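Local coordinates for phage-like element PBSX protein XkdM (Bacillus subtilis, PDB 2GUJ) that is of unknown function but probably forms part of the tail tube of the defective phage-like particle PBSX, at residues B[61-66]-B[128-133]. Numbering follows the deposited sequence.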
loop_
_atom_site.group_PDB
_atom_site.type_symbol
_atom_site.label_atom_id
_atom_site.label_comp_id
_atom_site.label_asym_id
_atom_site.label_seq_id
_atom_site.Cartn_x
_atom_site.Cartn_y
_atom_site.Cartn_z
ATOM N N ALA B 61 2.504 -1.270 -8.219
ATOM C CA ALA B 61 3.412 -1.089 -9.323
ATOM C C ALA B 61 2.881 0.006 -10.205
ATOM O O ALA B 61 1.688 0.304 -10.176
ATOM C CB ALA B 61 3.524 -2.367 -10.095
ATOM N N THR B 62 3.763 0.611 -10.989
ATOM C CA THR B 62 3.360 1.678 -11.892
ATOM C C THR B 62 3.688 1.319 -13.329
ATOM O O THR B 62 4.768 0.806 -13.623
ATOM C CB THR B 62 4.056 3.014 -11.540
ATOM O OG1 THR B 62 5.408 2.766 -11.125
ATOM C CG2 THR B 62 3.295 3.720 -10.431
ATOM N N PHE B 63 2.756 1.587 -14.232
ATOM C CA PHE B 63 2.986 1.271 -15.625
ATOM C C PHE B 63 3.702 2.389 -16.367
ATOM O O PHE B 63 3.583 3.568 -16.017
ATOM C CB PHE B 63 1.662 0.937 -16.311
ATOM C CG PHE B 63 0.978 -0.288 -15.756
ATOM C CD1 PHE B 63 0.409 -0.274 -14.480
ATOM C CD2 PHE B 63 0.894 -1.453 -16.514
ATOM C CE1 PHE B 63 -0.237 -1.403 -13.968
ATOM C CE2 PHE B 63 0.250 -2.586 -16.011
ATOM C CZ PHE B 63 -0.318 -2.557 -14.731
ATOM N N TYR B 64 4.466 1.989 -17.380
ATOM C CA TYR B 64 5.232 2.906 -18.222
ATOM C C TYR B 64 4.368 3.394 -19.387
ATOM O O TYR B 64 4.021 4.568 -19.454
ATOM C CB TYR B 64 6.518 2.203 -18.719
ATOM C CG TYR B 64 7.067 2.674 -20.061
ATOM C CD1 TYR B 64 7.372 4.021 -20.293
ATOM C CD2 TYR B 64 7.258 1.767 -21.107
ATOM C CE1 TYR B 64 7.848 4.448 -21.539
ATOM C CE2 TYR B 64 7.731 2.184 -22.348
ATOM C CZ TYR B 64 8.021 3.519 -22.563
ATOM O OH TYR B 64 8.458 3.915 -23.810
ATOM N N LYS B 65 4.012 2.498 -20.298
ATOM C CA LYS B 65 3.175 2.883 -21.436
ATOM C C LYS B 65 1.880 2.072 -21.415
ATOM O O LYS B 65 1.816 1.016 -20.787
ATOM C CB LYS B 65 3.915 2.631 -22.760
ATOM C CG LYS B 65 4.456 1.205 -22.907
ATOM C CD LYS B 65 4.803 0.861 -24.354
ATOM C CE LYS B 65 5.873 1.785 -24.925
ATOM N NZ LYS B 65 6.287 1.398 -26.308
ATOM N N VAL B 66 0.850 2.567 -22.094
ATOM C CA VAL B 66 -0.415 1.851 -22.133
ATOM C C VAL B 66 -0.973 1.715 -23.534
ATOM O O VAL B 66 -1.410 2.689 -24.138
ATOM C CB VAL B 66 -1.483 2.523 -21.276
ATOM C CG1 VAL B 66 -2.709 1.614 -21.183
ATOM C CG2 VAL B 66 -0.930 2.824 -19.906
ATOM N N GLU B 128 -0.992 6.640 -10.836
ATOM C CA GLU B 128 -0.297 5.611 -11.610
ATOM C C GLU B 128 0.066 4.369 -10.809
ATOM O O GLU B 128 0.299 3.304 -11.380
ATOM C CB GLU B 128 0.978 6.177 -12.236
ATOM C CG GLU B 128 0.741 7.357 -13.131
ATOM C CD GLU B 128 1.770 7.445 -14.229
ATOM O OE1 GLU B 128 2.980 7.483 -13.925
ATOM O OE2 GLU B 128 1.368 7.473 -15.406
ATOM N N GLU B 129 0.134 4.502 -9.491
ATOM C CA GLU B 129 0.473 3.360 -8.653
ATOM C C GLU B 129 -0.724 2.458 -8.529
ATOM O O GLU B 129 -1.648 2.743 -7.774
ATOM C CB GLU B 129 0.912 3.811 -7.262
ATOM C CG GLU B 129 2.282 4.457 -7.242
ATOM C CD GLU B 129 2.750 4.758 -5.851
ATOM O OE1 GLU B 129 2.993 3.801 -5.088
ATOM O OE2 GLU B 129 2.868 5.952 -5.516
ATOM N N VAL B 130 -0.707 1.357 -9.256
ATOM C CA VAL B 130 -1.838 0.473 -9.181
ATOM C C VAL B 130 -1.594 -0.702 -8.280
ATOM O O VAL B 130 -0.509 -1.280 -8.278
ATOM C CB VAL B 130 -2.226 -0.032 -10.541
ATOM C CG1 VAL B 130 -3.620 -0.620 -10.476
ATOM C CG2 VAL B 130 -2.143 1.109 -11.535
ATOM N N PRO B 131 -2.605 -1.051 -7.472
ATOM C CA PRO B 131 -2.519 -2.181 -6.537
ATOM C C PRO B 131 -2.735 -3.470 -7.300
ATOM O O PRO B 131 -3.299 -3.450 -8.389
ATOM C CB PRO B 131 -3.654 -1.905 -5.549
ATOM C CG PRO B 131 -3.828 -0.387 -5.629
ATOM C CD PRO B 131 -3.731 -0.166 -7.119
ATOM N N PHE B 132 -2.285 -4.588 -6.750
ATOM C CA PHE B 132 -2.482 -5.859 -7.426
ATOM C C PHE B 132 -2.156 -6.950 -6.448
ATOM O O PHE B 132 -1.553 -6.676 -5.418
ATOM C CB PHE B 132 -1.593 -5.945 -8.672
ATOM C CG PHE B 132 -0.137 -6.134 -8.373
ATOM C CD1 PHE B 132 0.332 -7.344 -7.867
ATOM C CD2 PHE B 132 0.775 -5.107 -8.604
ATOM C CE1 PHE B 132 1.681 -7.532 -7.590
ATOM C CE2 PHE B 132 2.136 -5.287 -8.329
ATOM C CZ PHE B 132 2.589 -6.506 -7.822
ATOM N N THR B 133 -2.543 -8.182 -6.730
ATOM C CA THR B 133 -2.233 -9.221 -5.766
ATOM C C THR B 133 -1.804 -10.519 -6.401
ATOM O O THR B 133 -2.630 -11.303 -6.884
ATOM C CB THR B 133 -3.415 -9.521 -4.827
ATOM O OG1 THR B 133 -4.437 -10.219 -5.553
ATOM C CG2 THR B 133 -3.985 -8.233 -4.260
#
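The carbonyl oxygen of Ala61 is the best-held polar atom between segments 61-66 and 128-133: one hydrogen bond grips it, from Val130 N to Ala61 O at 2.8 Å. The return bond, Ala61 N to Val130 O, measures 3.0 Å. Both donors lie in the plane of the carbonyl they meet, and the two bonds are reciprocal, making Ala61 and Val130 an antiparallel hydrogen-bonded pair. Strand 129-132 nevertheless runs at 125° to strand 61-63, far from strictly antiparallel, and this pair is the one firm bridge between them. Beyond the bridge, Thr62 lies across Glu128 and Glu129. Its CG2, anti to the carbonyl carbon, reaches CG of Glu129 at 3.4 Å, and it also lies against the backbone carbonyl of Glu128. That torsion sets OG1 between the backbone N and the carbonyl carbon, where it hydrogen-bonds the Thr28 carbonyl on the next strand.

The apolar half of the contact is formed by Ala61, Phe63, Val130 and Phe132. The methyl CB of Ala61 meets the edge of the Phe132 ring, near its plane, with CE2 3.7 Å away. CG2 of Val130, set beside its own backbone N, touches CE1 of Phe63 at 4.0 Å, the two side chains crossing at about a right angle; Phe111 packs on both.

Such edge-to-edge antiparallel pairing is consistent with the curled sheet of the phage tail tube family. Segment 61-66 carries the end of strand 57-63, which pairs with strand 21-33 on one edge and strand 129-132 on the other; beyond Phe63 the chain leaves the sheet for helix 68-79.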